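Local coordinates for galactofuranose-binding protein YtfQ (PDB 2VK2) that binds alpha- and beta-galactofuranose in the bacterial periplasm as the solute-binding component of an ABC transporter that imports this furanose sugar, at residues F87-S92 with N250-A255; T104-N109 with E270-T275; P2-F7 with T34-D39; E83-L88 with D257-Y262; S244-P249 with T278-D283. All blocks are in the same frame, centred on the assembly; numbering follows the deposited sequence.

Interaction 1: residues F87-S92 with N250-A255; sequences FLLDRS and NMAGPA. With GZL (beta-D-galactofuranose), chain B.
The sugar-binding end of strand 86-89 rests on the start of helix 252-265, with L89 and D90 touching M251, A252 and A255. The two methyls of L89 reach different residues of the first turn: CD1 lies 3.9 Å from A255 CB, and CD2 is equally close to A252 CA. Two residues earlier, F87 CB is 4.3 Å from A255 CB. Ahead of the helix, N250 caps the turn, its OD1 accepting from G253 N at 2.8 Å. The loop after strand 86-89, at the C-terminal edge of the parallel sheet, carries ligand residues, as in other periplasmic binding proteins: D90 and R91 turn from the strand to grip beta-D-galactofuranose. D90 CG stands in the crowded position between its backbone N and carbonyl carbon (chi1 86°), while CB packs 3.9 Å from M251 CG. OD1 of D90 accepts from O5 of the sugar at 2.7 Å, and the backbone O of D90 takes O6 at 2.8 Å. OD2 forms a salt bridge with R17, another sugar-binding residue. R91 comes to the same O5 with the edge of its guanidinium: NE donates over 2.9 Å, and NH2 gives a nearly straight bond to O4 (3.0 Å, 169°).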
# COMPACT_ATOMS: atom_id res chain seq x y z
N PHE A 87 4.58 17.26 1.08
CA PHE A 87 3.64 16.46 0.30
C PHE A 87 3.66 15.04 0.84
O PHE A 87 4.73 14.46 1.02
CB PHE A 87 4.03 16.47 -1.18
CG PHE A 87 4.09 17.85 -1.78
CD1 PHE A 87 3.06 18.31 -2.59
CD2 PHE A 87 5.16 18.69 -1.52
CE1 PHE A 87 3.11 19.59 -3.14
CE2 PHE A 87 5.21 19.96 -2.06
CZ PHE A 87 4.18 20.41 -2.87
N LEU A 88 2.49 14.50 1.13
CA LEU A 88 2.38 13.14 1.65
C LEU A 88 2.09 12.18 0.50
O LEU A 88 1.26 12.46 -0.35
CB LEU A 88 1.29 13.05 2.72
CG LEU A 88 1.45 14.02 3.90
CD1 LEU A 88 0.28 13.86 4.86
CD2 LEU A 88 2.78 13.81 4.61
N LEU A 89 2.82 11.06 0.49
CA LEU A 89 2.66 10.02 -0.57
C LEU A 89 2.24 8.71 0.05
O LEU A 89 2.83 8.24 0.97
CB LEU A 89 4.00 9.83 -1.31
CG LEU A 89 4.44 10.89 -2.34
CD1 LEU A 89 4.55 12.34 -1.82
CD2 LEU A 89 5.77 10.41 -2.94
N ASP A 90 1.17 8.19 -0.56
CA ASP A 90 0.73 6.78 -0.44
C ASP A 90 0.18 6.31 0.92
O ASP A 90 -0.56 5.38 0.96
CB ASP A 90 1.79 5.81 -1.04
CG ASP A 90 2.88 5.40 -0.08
OD1 ASP A 90 2.62 4.78 0.92
OD2 ASP A 90 4.05 5.64 -0.39
N ARG A 91 0.52 7.02 1.98
CA ARG A 91 -0.20 6.91 3.30
C ARG A 91 -0.56 8.30 3.81
O ARG A 91 0.02 9.25 3.40
CB ARG A 91 0.67 6.19 4.33
CG ARG A 91 1.11 4.76 3.85
CD ARG A 91 1.76 3.98 4.95
NE ARG A 91 2.21 2.65 4.37
CZ ARG A 91 3.06 1.84 4.95
NH1 ARG A 91 3.52 2.02 6.16
NH2 ARG A 91 3.49 0.77 4.31
N SER A 92 -1.53 8.28 4.71
CA SER A 92 -2.09 9.52 5.24
C SER A 92 -1.74 9.69 6.71
O SER A 92 -1.31 8.75 7.38
CB SER A 92 -3.60 9.51 5.07
OG SER A 92 -3.97 9.51 3.70
N ASN A 250 3.16 5.30 -9.26
CA ASN A 250 3.46 6.70 -9.54
C ASN A 250 2.72 7.65 -8.60
O ASN A 250 1.81 8.38 -9.00
CB ASN A 250 3.18 7.04 -11.00
CG ASN A 250 3.79 8.37 -11.41
OD1 ASN A 250 4.45 9.04 -10.61
ND2 ASN A 250 3.56 8.76 -12.66
N MET A 251 3.15 7.64 -7.35
CA MET A 251 2.66 8.58 -6.35
C MET A 251 3.46 9.88 -6.41
O MET A 251 2.93 10.95 -6.12
CB MET A 251 2.77 7.96 -4.96
CG MET A 251 1.89 6.74 -4.78
SD MET A 251 0.16 7.18 -4.67
CE MET A 251 -0.62 5.57 -4.72
N ALA A 252 4.73 9.78 -6.80
CA ALA A 252 5.60 10.96 -6.84
C ALA A 252 5.24 11.92 -7.97
O ALA A 252 5.35 13.14 -7.80
CB ALA A 252 7.06 10.53 -6.96
N GLY A 253 4.81 11.39 -9.11
CA GLY A 253 4.44 12.22 -10.26
C GLY A 253 3.46 13.33 -9.94
O GLY A 253 3.75 14.50 -10.15
N PRO A 254 2.26 12.96 -9.44
CA PRO A 254 1.30 13.98 -9.03
C PRO A 254 1.82 14.95 -7.95
O PRO A 254 1.42 16.12 -7.94
CB PRO A 254 0.12 13.16 -8.50
CG PRO A 254 0.24 11.84 -9.19
CD PRO A 254 1.71 11.60 -9.30
N ALA A 255 2.70 14.49 -7.07
CA ALA A 255 3.31 15.37 -6.07
C ALA A 255 4.24 16.38 -6.73
O ALA A 255 4.21 17.57 -6.41
CB ALA A 255 4.04 14.56 -5.02
C6 GZL B . 0.18 1.79 -0.29
C5 GZL B . 0.98 1.50 0.76
C4 GZL B . 1.47 0.11 1.09
C3 GZL B . 1.39 -1.01 0.10
C2 GZL B . 2.53 -1.68 0.06
O6 GZL B . -0.24 3.04 -0.53
O5 GZL B . 1.30 2.48 1.62
O4 GZL B . 2.87 0.14 1.43
O3 GZL B . 0.27 -1.31 -0.56
C1 GZL B . 3.55 -1.02 0.92
O2 GZL B . 2.84 -2.78 -0.64
O1 GZL B . 3.96 -1.85 2.00

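Interaction 2: residues T104-N109 with E270-T275; sequences TVTADN and EKLTLT
T106 CG2 meets the CD1 methyl of L272 at 3.6 Å, the two side chains slanting across one another on the face of the sheet that also carries T104 and L274. On the other face, V105 and T273 lie side by side and point the same way. The parallel pairing of strands 103-106 and 272-274 supplies a ladder of four backbone bonds: T104 N to K271 O, T273 N to T104 O (2.8 Å), T106 N to T273 O (3.0 Å) and T275 N to T106 O. The O of T106 also receives the CA-H of L274. With OG1 anti to the backbone N (chi1 -178°), T106 directs its hydroxyl along its own chain and donates to A107 O at 2.9 Å, in the carbonyl plane on a lone pair. Waters join the ladder at both ends. One donates to K271 O and hydrogen-bonds T104 OG1; another accepts from D108 N at 2.8 Å and donates to T275 O at 2.7 Å. D108 itself is the N-cap of helix 109-124, its OD1 taking L111 N. Both chains then run on toward the other lobe, as in the multi-stranded hinge of this family. Past T275 N to T106 O, therefore, the next link between the two chains is no longer direct but runs through a water.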
# COMPACT_ATOMS: atom_id res chain seq x y z
N THR A 104 -2.14 15.03 0.10
CA THR A 104 -1.82 13.61 0.17
C THR A 104 -2.15 12.99 -1.18
O THR A 104 -3.28 13.08 -1.65
CB THR A 104 -2.63 12.88 1.25
OG1 THR A 104 -2.46 13.55 2.51
CG2 THR A 104 -2.17 11.43 1.40
N VAL A 105 -1.14 12.39 -1.82
CA VAL A 105 -1.35 11.62 -3.04
C VAL A 105 -1.52 10.17 -2.64
O VAL A 105 -0.62 9.59 -2.03
CB VAL A 105 -0.17 11.75 -4.02
CG1 VAL A 105 -0.47 11.00 -5.31
CG2 VAL A 105 0.13 13.22 -4.30
N THR A 106 -2.66 9.58 -2.95
CA THR A 106 -2.99 8.27 -2.41
C THR A 106 -4.17 7.67 -3.15
O THR A 106 -4.95 8.38 -3.78
CB THR A 106 -3.33 8.38 -0.90
OG1 THR A 106 -3.61 7.09 -0.35
CG2 THR A 106 -4.52 9.31 -0.67
N ALA A 107 -4.29 6.35 -3.09
CA ALA A 107 -5.53 5.69 -3.48
C ALA A 107 -6.58 5.91 -2.38
O ALA A 107 -6.26 6.34 -1.27
CB ALA A 107 -5.30 4.21 -3.69
N ASP A 108 -7.83 5.65 -2.73
CA ASP A 108 -8.89 5.49 -1.75
C ASP A 108 -8.73 4.07 -1.22
O ASP A 108 -9.14 3.11 -1.87
CB ASP A 108 -10.25 5.72 -2.41
CG ASP A 108 -11.42 5.52 -1.45
OD1 ASP A 108 -11.23 4.96 -0.35
OD2 ASP A 108 -12.54 5.94 -1.82
N ASN A 109 -8.12 3.94 -0.05
CA ASN A 109 -7.74 2.63 0.47
C ASN A 109 -8.92 1.89 1.08
O ASN A 109 -8.91 0.66 1.14
CB ASN A 109 -6.59 2.78 1.47
CG ASN A 109 -5.41 3.52 0.88
OD1 ASN A 109 -4.78 3.07 -0.07
ND2 ASN A 109 -5.11 4.68 1.44
N GLU A 270 -5.29 20.58 -4.33
CA GLU A 270 -6.37 20.07 -3.51
C GLU A 270 -5.74 19.26 -2.38
O GLU A 270 -4.65 18.71 -2.54
CB GLU A 270 -7.33 19.20 -4.33
CG GLU A 270 -8.02 19.92 -5.49
CD GLU A 270 -8.91 21.07 -5.05
OE1 GLU A 270 -9.43 21.04 -3.92
OE2 GLU A 270 -9.09 22.01 -5.86
N LYS A 271 -6.42 19.19 -1.24
CA LYS A 271 -5.86 18.55 -0.05
C LYS A 271 -5.71 17.04 -0.21
O LYS A 271 -4.84 16.43 0.41
CB LYS A 271 -6.72 18.87 1.19
CG LYS A 271 -6.09 18.50 2.54
CD LYS A 271 -4.75 19.18 2.81
CE LYS A 271 -4.86 20.70 2.82
NZ LYS A 271 -3.59 21.35 3.24
N LEU A 272 -6.57 16.44 -1.03
CA LEU A 272 -6.53 15.01 -1.31
C LEU A 272 -6.44 14.80 -2.81
O LEU A 272 -7.30 15.25 -3.57
CB LEU A 272 -7.78 14.32 -0.76
CG LEU A 272 -7.91 12.81 -0.96
CD1 LEU A 272 -6.78 12.07 -0.27
CD2 LEU A 272 -9.25 12.31 -0.46
N THR A 273 -5.37 14.12 -3.24
CA THR A 273 -5.13 13.82 -4.64
C THR A 273 -5.26 12.31 -4.84
O THR A 273 -4.34 11.56 -4.53
CB THR A 273 -3.74 14.31 -5.07
OG1 THR A 273 -3.61 15.70 -4.76
CG2 THR A 273 -3.52 14.10 -6.56
N LEU A 274 -6.41 11.87 -5.33
CA LEU A 274 -6.70 10.44 -5.44
C LEU A 274 -6.17 9.82 -6.72
O LEU A 274 -6.25 10.41 -7.80
CB LEU A 274 -8.20 10.17 -5.33
CG LEU A 274 -8.84 10.33 -3.95
CD1 LEU A 274 -10.34 10.09 -4.04
CD2 LEU A 274 -8.21 9.40 -2.94
N THR A 275 -5.62 8.61 -6.59
CA THR A 275 -5.26 7.79 -7.74
C THR A 275 -6.37 6.76 -7.98
O THR A 275 -7.21 6.54 -7.11
CB THR A 275 -3.92 7.07 -7.52
OG1 THR A 275 -4.01 6.21 -6.38
CG2 THR A 275 -2.81 8.09 -7.28
O HOH W 1 -5.06 14.87 2.60
O HOH W 2 -8.57 4.93 -5.38

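Interaction 3: residues P2-F7 with T34-D39; sequences PLTVGF and TLKIAD
K36 lies against strand 4-9 carbon by carbon. Its CB is 3.9 Å from V5 O and its CG only slightly farther from the same oxygen, while CD slants across T4 and meets CG2 at 4.2 Å. Chi3 (71°) turns CE aside, and NZ hydrogen-bonds Q57 OE1. On the same face, T4 and T34 stand side by side, T4 OG1 3.8 Å from T34 CB. The face of V5, L35 and F7 is apolar: L35 has CG anti to its backbone N (chi1 -177°), and chi2 of 64° sets CD1 3.9 Å from both V5 CG1 and F7 CB. This is the parallel pair of a beta-alpha-beta unit, strand 4-9 to helix 15-31 to strand 34-39. L35 and I37 meet that helix, V5 meets helix 252-265, and K36 and A38 lie on helix 44-57. Five backbone bonds zip the strands: T34 N to L3 O, V5 N to T34 O, K36 N to V5 O, F7 N to K36 O (2.7 Å) and A38 N to F7 O. Beside T34 a water hydrogen-bonds OG1 at 2.7 Å and reaches L3 O weakly. The carbonyls of T34, V5, K36 and F7 each take a CA-H contact besides their N-H bond, so both kinds of donor share the same oxygens.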
# COMPACT_ATOMS: atom_id res chain seq x y z
N PRO A 2 16.78 25.44 -10.19
CA PRO A 2 16.78 24.02 -9.87
C PRO A 2 16.05 23.72 -8.56
O PRO A 2 16.21 24.46 -7.59
CB PRO A 2 18.28 23.69 -9.73
CG PRO A 2 18.99 24.78 -10.44
CD PRO A 2 18.14 26.00 -10.30
N LEU A 3 15.24 22.66 -8.55
CA LEU A 3 14.54 22.24 -7.33
C LEU A 3 15.21 21.01 -6.72
O LEU A 3 15.61 20.10 -7.44
CB LEU A 3 13.07 21.91 -7.62
CG LEU A 3 12.13 23.07 -7.98
CD1 LEU A 3 10.74 22.53 -8.27
CD2 LEU A 3 12.08 24.11 -6.87
N THR A 4 15.33 21.01 -5.40
CA THR A 4 15.78 19.85 -4.65
C THR A 4 14.66 19.39 -3.72
O THR A 4 14.13 20.19 -2.95
CB THR A 4 17.04 20.15 -3.81
OG1 THR A 4 18.12 20.51 -4.68
CG2 THR A 4 17.45 18.93 -2.99
N VAL A 5 14.30 18.11 -3.83
CA VAL A 5 13.25 17.53 -3.00
C VAL A 5 13.86 16.44 -2.11
O VAL A 5 14.63 15.60 -2.59
CB VAL A 5 12.13 16.92 -3.87
CG1 VAL A 5 11.10 16.20 -3.00
CG2 VAL A 5 11.47 18.00 -4.70
N GLY A 6 13.53 16.48 -0.83
CA GLY A 6 13.91 15.43 0.11
C GLY A 6 12.71 14.52 0.31
O GLY A 6 11.65 14.99 0.70
N PHE A 7 12.88 13.23 0.02
CA PHE A 7 11.81 12.25 0.16
C PHE A 7 12.16 11.30 1.29
O PHE A 7 13.13 10.54 1.21
CB PHE A 7 11.65 11.50 -1.18
CG PHE A 7 10.63 10.37 -1.17
CD1 PHE A 7 9.57 10.32 -0.26
CD2 PHE A 7 10.71 9.38 -2.15
CE1 PHE A 7 8.65 9.27 -0.31
CE2 PHE A 7 9.79 8.34 -2.20
CZ PHE A 7 8.76 8.29 -1.28
N THR A 34 16.34 17.47 -8.48
CA THR A 34 17.27 16.72 -7.66
C THR A 34 16.49 16.07 -6.52
O THR A 34 15.89 16.76 -5.70
CB THR A 34 18.37 17.64 -7.09
OG1 THR A 34 19.08 18.27 -8.16
CG2 THR A 34 19.35 16.85 -6.24
N LEU A 35 16.49 14.74 -6.48
CA LEU A 35 15.74 14.00 -5.48
C LEU A 35 16.69 13.28 -4.53
O LEU A 35 17.51 12.48 -4.97
CB LEU A 35 14.82 12.99 -6.15
CG LEU A 35 13.90 12.18 -5.22
CD1 LEU A 35 12.91 13.09 -4.52
CD2 LEU A 35 13.19 11.09 -6.00
N LYS A 36 16.56 13.58 -3.24
CA LYS A 36 17.29 12.88 -2.20
C LYS A 36 16.31 11.97 -1.49
O LYS A 36 15.28 12.43 -1.01
CB LYS A 36 17.87 13.87 -1.20
CG LYS A 36 18.65 15.01 -1.85
CD LYS A 36 19.31 15.89 -0.81
CE LYS A 36 20.47 15.18 -0.13
NZ LYS A 36 21.34 16.11 0.62
N ILE A 37 16.63 10.68 -1.42
CA ILE A 37 15.75 9.71 -0.78
C ILE A 37 16.39 9.17 0.50
O ILE A 37 17.50 8.63 0.47
CB ILE A 37 15.40 8.54 -1.72
CG1 ILE A 37 14.81 9.07 -3.03
CG2 ILE A 37 14.40 7.61 -1.04
CD1 ILE A 37 14.41 7.98 -4.01
N ALA A 38 15.69 9.34 1.61
CA ALA A 38 16.09 8.77 2.89
C ALA A 38 15.24 7.53 3.15
O ALA A 38 14.02 7.55 2.99
CB ALA A 38 15.90 9.78 4.01
N ASP A 39 15.90 6.44 3.55
CA ASP A 39 15.23 5.18 3.81
C ASP A 39 15.01 5.04 5.31
O ASP A 39 15.97 4.95 6.07
CB ASP A 39 16.08 4.02 3.27
CG ASP A 39 15.37 2.69 3.32
OD1 ASP A 39 14.77 2.36 4.36
OD2 ASP A 39 15.42 1.96 2.31
O HOH W 3 18.02 20.09 -9.85

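Interaction 4: residues E83-L88 with D257-Y262; sequences EIPVFL and DALEKY
L259 sets its CG anti to the backbone N (chi1 174°), and chi2 of 59° places CD1 beside the ring of F87, 3.9 Å from CE2. F87 keeps its own CG anti to the carbonyl carbon (chi1 -58°), and its CB points toward the helix. The two side chains cross at about a right angle. The far end of the ring does most of the touching: CZ comes within 3.7 Å of L259 CA and 3.8 Å of L259 CB, while CE1 lies 3.9 Å from A258 CB. The ring tip thus touches the helix backbone itself. One turn on from A258, Y262 and P85 cross at a slant, the tyrosine CE2 meeting both CG and CB of the proline at 4.1 Å. No hydrogen bond crosses the contact; strand and helix are joined by van der Waals contacts, as helices commonly lie on the sheet of an alpha/beta domain. E83, just before, ends helix 73-81 in a Schellman motif, from which the chain enters strand 86-89. That strand runs between strands 61-64 and 103-106 in the parallel sheet. Helix 252-265 covers this face of the sheet, with F63 meeting the F87 ring, A61 touching L259, and M102 lying against both P85 and Y262.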
# COMPACT_ATOMS: atom_id res chain seq x y z
N GLU A 83 9.16 27.16 6.22
CA GLU A 83 8.50 27.50 4.96
C GLU A 83 8.87 26.52 3.83
O GLU A 83 9.04 26.92 2.68
CB GLU A 83 8.80 28.95 4.57
CG GLU A 83 8.37 29.95 5.64
CD GLU A 83 8.69 31.39 5.27
OE1 GLU A 83 8.47 31.77 4.10
OE2 GLU A 83 9.15 32.14 6.16
N ILE A 84 8.96 25.24 4.18
CA ILE A 84 9.24 24.19 3.22
C ILE A 84 7.96 23.36 3.05
O ILE A 84 7.51 22.72 4.00
CB ILE A 84 10.39 23.28 3.70
CG1 ILE A 84 11.68 24.09 3.82
CG2 ILE A 84 10.59 22.11 2.73
CD1 ILE A 84 12.83 23.32 4.45
N PRO A 85 7.36 23.39 1.84
CA PRO A 85 6.11 22.65 1.63
C PRO A 85 6.30 21.14 1.74
O PRO A 85 7.34 20.61 1.33
CB PRO A 85 5.71 23.04 0.20
CG PRO A 85 6.97 23.43 -0.45
CD PRO A 85 7.79 24.08 0.61
N VAL A 86 5.30 20.47 2.30
CA VAL A 86 5.34 19.03 2.54
C VAL A 86 4.22 18.35 1.75
O VAL A 86 3.08 18.81 1.75
CB VAL A 86 5.19 18.71 4.04
CG1 VAL A 86 5.03 17.20 4.26
CG2 VAL A 86 6.40 19.24 4.80
N PHE A 87 4.58 17.26 1.08
CA PHE A 87 3.64 16.46 0.30
C PHE A 87 3.66 15.04 0.84
O PHE A 87 4.73 14.46 1.02
CB PHE A 87 4.03 16.47 -1.18
CG PHE A 87 4.09 17.85 -1.78
CD1 PHE A 87 3.06 18.31 -2.59
CD2 PHE A 87 5.16 18.69 -1.52
CE1 PHE A 87 3.11 19.59 -3.14
CE2 PHE A 87 5.21 19.96 -2.06
CZ PHE A 87 4.18 20.41 -2.87
N LEU A 88 2.49 14.50 1.13
CA LEU A 88 2.38 13.14 1.65
C LEU A 88 2.09 12.18 0.50
O LEU A 88 1.26 12.46 -0.35
CB LEU A 88 1.29 13.05 2.72
CG LEU A 88 1.45 14.02 3.90
CD1 LEU A 88 0.28 13.86 4.86
CD2 LEU A 88 2.78 13.81 4.61
N ASP A 257 4.00 17.33 -9.87
CA ASP A 257 3.09 18.21 -10.61
C ASP A 257 2.61 19.36 -9.74
O ASP A 257 2.67 20.52 -10.13
CB ASP A 257 1.86 17.45 -11.13
CG ASP A 257 2.18 16.50 -12.28
OD1 ASP A 257 3.17 16.73 -12.99
OD2 ASP A 257 1.42 15.54 -12.47
N ALA A 258 2.13 19.02 -8.54
CA ALA A 258 1.63 20.01 -7.59
C ALA A 258 2.74 20.96 -7.13
O ALA A 258 2.53 22.17 -7.02
CB ALA A 258 0.99 19.32 -6.40
N LEU A 259 3.92 20.40 -6.85
CA LEU A 259 5.06 21.20 -6.42
C LEU A 259 5.48 22.22 -7.48
O LEU A 259 5.68 23.40 -7.17
CB LEU A 259 6.26 20.30 -6.08
CG LEU A 259 7.58 21.00 -5.75
CD1 LEU A 259 7.42 21.93 -4.56
CD2 LEU A 259 8.68 19.98 -5.50
N GLU A 260 5.61 21.77 -8.72
CA GLU A 260 6.00 22.64 -9.83
C GLU A 260 5.02 23.80 -10.01
O GLU A 260 5.44 24.94 -10.20
CB GLU A 260 6.10 21.85 -11.13
CG GLU A 260 7.30 20.93 -11.21
CD GLU A 260 7.24 19.99 -12.40
OE1 GLU A 260 6.27 20.08 -13.19
OE2 GLU A 260 8.15 19.15 -12.54
N LYS A 261 3.73 23.50 -9.96
CA LYS A 261 2.69 24.52 -10.07
C LYS A 261 2.77 25.52 -8.92
O LYS A 261 2.65 26.73 -9.13
CB LYS A 261 1.30 23.89 -10.12
CG LYS A 261 0.97 23.20 -11.43
CD LYS A 261 -0.43 22.61 -11.41
N TYR A 262 2.98 25.01 -7.71
CA TYR A 262 3.08 25.85 -6.52
C TYR A 262 4.30 26.77 -6.57
O TYR A 262 4.18 27.97 -6.29
CB TYR A 262 3.14 24.97 -5.27
CG TYR A 262 3.30 25.74 -3.98
CD1 TYR A 262 2.30 26.61 -3.54
CD2 TYR A 262 4.44 25.60 -3.19
CE1 TYR A 262 2.43 27.32 -2.36
CE2 TYR A 262 4.58 26.31 -2.01
CZ TYR A 262 3.58 27.17 -1.60
OH TYR A 262 3.71 27.87 -0.42

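Interaction 5: residues S244-P249 with T278-D283; sequences SVELTP and TLYLPD. With GZL (beta-D-galactofuranose), chain B.
E246 and Y280 meet both directly, carbon to ring edge, and indirectly through water. E246 CB sits in the plane of the Y280 ring at its edge, 3.6 Å from CE2, and the extended glutamate chain leaves the carboxylate beside CE2, its plane 53° from the ring's. One water, 2.7 Å from E246 OE2, also hydrogen-bonds T278 OG1; a second hydrogen-bonds Y280 OH at 2.6 Å and donates weakly to the same OE2. T278 CG2 covers one face of the ring, 3.6 Å above its plane and displaced toward the rim. Beneath these side chains the backbones pair antiparallel. S244 and Y280 form a hydrogen-bonded pair, S244 N to Y280 O (171°) and Y280 N to S244 O at 2.8 Å, and E246 N donates to T278 O. On the opposite face, V245 CG2 touches L279 CD1 at 4.0 Å, the side chains crossing at about a right angle. Farther along, L247 lines the sugar pocket, with CD2 3.4 Å from C6 of beta-D-galactofuranose. Strand 278-280 is the antiparallel edge of an otherwise parallel sheet. Strand 243-246 separates it from 222-225, helix 109-124 lies against V245, and helix 230-237 lies against S244 and Y280.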
# COMPACT_ATOMS: atom_id res chain seq x y z
N SER A 244 -6.77 -9.15 -7.29
CA SER A 244 -5.90 -8.08 -6.80
C SER A 244 -6.34 -6.72 -7.33
O SER A 244 -6.74 -6.59 -8.48
CB SER A 244 -4.45 -8.33 -7.21
OG SER A 244 -3.60 -7.28 -6.74
N VAL A 245 -6.23 -5.71 -6.47
CA VAL A 245 -6.55 -4.34 -6.85
C VAL A 245 -5.25 -3.60 -7.19
O VAL A 245 -4.33 -3.56 -6.38
CB VAL A 245 -7.28 -3.60 -5.71
CG1 VAL A 245 -7.51 -2.15 -6.07
CG2 VAL A 245 -8.60 -4.29 -5.40
N GLU A 246 -5.20 -3.01 -8.38
CA GLU A 246 -4.03 -2.26 -8.81
C GLU A 246 -3.87 -0.96 -8.04
O GLU A 246 -4.84 -0.23 -7.84
CB GLU A 246 -4.14 -1.95 -10.30
CG GLU A 246 -2.93 -1.23 -10.87
CD GLU A 246 -3.19 -0.67 -12.26
OE1 GLU A 246 -2.75 -1.30 -13.24
OE2 GLU A 246 -3.83 0.40 -12.37
N LEU A 247 -2.63 -0.67 -7.65
CA LEU A 247 -2.25 0.60 -7.04
C LEU A 247 -1.09 1.16 -7.86
O LEU A 247 -0.05 0.51 -7.98
CB LEU A 247 -1.80 0.37 -5.60
CG LEU A 247 -1.24 1.59 -4.86
CD1 LEU A 247 -2.33 2.62 -4.61
CD2 LEU A 247 -0.60 1.15 -3.56
N THR A 248 -1.25 2.36 -8.41
CA THR A 248 -0.17 2.94 -9.21
C THR A 248 1.07 3.16 -8.34
O THR A 248 0.97 3.69 -7.24
CB THR A 248 -0.56 4.26 -9.89
OG1 THR A 248 0.54 4.72 -10.68
CG2 THR A 248 -0.95 5.33 -8.88
N PRO A 249 2.25 2.73 -8.82
CA PRO A 249 3.48 3.13 -8.14
C PRO A 249 3.81 4.62 -8.32
O PRO A 249 4.66 5.13 -7.59
CB PRO A 249 4.56 2.27 -8.81
CG PRO A 249 3.82 1.19 -9.52
CD PRO A 249 2.53 1.80 -9.93
N THR A 278 -8.47 -0.26 -9.53
CA THR A 278 -9.15 -1.19 -10.42
C THR A 278 -8.92 -2.63 -9.98
O THR A 278 -7.78 -3.02 -9.72
CB THR A 278 -8.64 -1.04 -11.87
OG1 THR A 278 -8.70 0.33 -12.26
CG2 THR A 278 -9.47 -1.89 -12.83
N LEU A 279 -10.00 -3.40 -9.89
CA LEU A 279 -9.92 -4.83 -9.58
C LEU A 279 -9.48 -5.61 -10.82
O LEU A 279 -10.03 -5.42 -11.90
CB LEU A 279 -11.27 -5.35 -9.11
CG LEU A 279 -11.35 -6.84 -8.76
CD1 LEU A 279 -10.58 -7.12 -7.48
CD2 LEU A 279 -12.80 -7.27 -8.62
N TYR A 280 -8.49 -6.49 -10.64
CA TYR A 280 -8.04 -7.37 -11.70
C TYR A 280 -8.12 -8.83 -11.26
O TYR A 280 -7.78 -9.17 -10.13
CB TYR A 280 -6.61 -7.01 -12.11
CG TYR A 280 -6.55 -5.72 -12.91
CD1 TYR A 280 -7.06 -5.65 -14.20
CD2 TYR A 280 -5.99 -4.57 -12.36
CE1 TYR A 280 -7.01 -4.48 -14.93
CE2 TYR A 280 -5.93 -3.39 -13.09
CZ TYR A 280 -6.45 -3.35 -14.37
OH TYR A 280 -6.40 -2.18 -15.09
N LEU A 281 -8.59 -9.66 -12.19
CA LEU A 281 -8.77 -11.09 -11.97
C LEU A 281 -7.91 -11.84 -12.99
O LEU A 281 -7.35 -11.22 -13.89
CB LEU A 281 -10.26 -11.45 -12.11
CG LEU A 281 -11.21 -10.63 -11.23
CD1 LEU A 281 -12.66 -11.00 -11.53
CD2 LEU A 281 -10.91 -10.82 -9.75
N PRO A 282 -7.78 -13.18 -12.85
CA PRO A 282 -6.88 -13.94 -13.73
C PRO A 282 -7.10 -13.78 -15.24
O PRO A 282 -6.15 -13.93 -16.00
CB PRO A 282 -7.11 -15.38 -13.29
CG PRO A 282 -7.52 -15.26 -11.86
CD PRO A 282 -8.40 -14.05 -11.85
N ASP A 283 -8.33 -13.47 -15.66
CA ASP A 283 -8.63 -13.31 -17.09
C ASP A 283 -7.87 -12.16 -17.76
O ASP A 283 -7.74 -12.14 -18.98
CB ASP A 283 -10.14 -13.15 -17.31
CG ASP A 283 -10.70 -11.86 -16.74
OD1 ASP A 283 -10.19 -11.40 -15.69
OD2 ASP A 283 -11.64 -11.30 -17.33
C6 GZL B . 0.18 1.79 -0.29
C5 GZL B . 0.98 1.50 0.76
C4 GZL B . 1.47 0.11 1.09
C3 GZL B . 1.39 -1.01 0.10
C2 GZL B . 2.53 -1.68 0.06
O6 GZL B . -0.24 3.04 -0.53
O5 GZL B . 1.30 2.48 1.62
O4 GZL B . 2.87 0.14 1.43
O3 GZL B . 0.27 -1.31 -0.56
C1 GZL B . 3.55 -1.02 0.92
O2 GZL B . 2.84 -2.78 -0.64
O1 GZL B . 3.96 -1.85 2.00
O HOH W 4 -6.04 1.09 -10.99
O HOH W 5 -4.68 -0.17 -15.07

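Interactions 1 to 4 belong to one lobe, built on the parallel sheet 34-39, 4-9, 61-64, 86-89, 103-106, 272-274; interaction 5 is in the other, about 30 Å centre to centre from interaction 3. Interactions 3 and 2 pair the two outermost strands of that sheet with their neighbours. Interactions 1 and 4, centres 11 Å apart, share F87 and L88 and use successive parts of strand 86-89 and helix 252-265. Interaction 3 closes early in the chain; the segments of 1 and 4 alternate with those of 2 and 5, and those of 2 with 5. Residues 244-249 run straight into 250-255, and interactions 1 and 5 both touch the sugar, held in the cleft between the lobes.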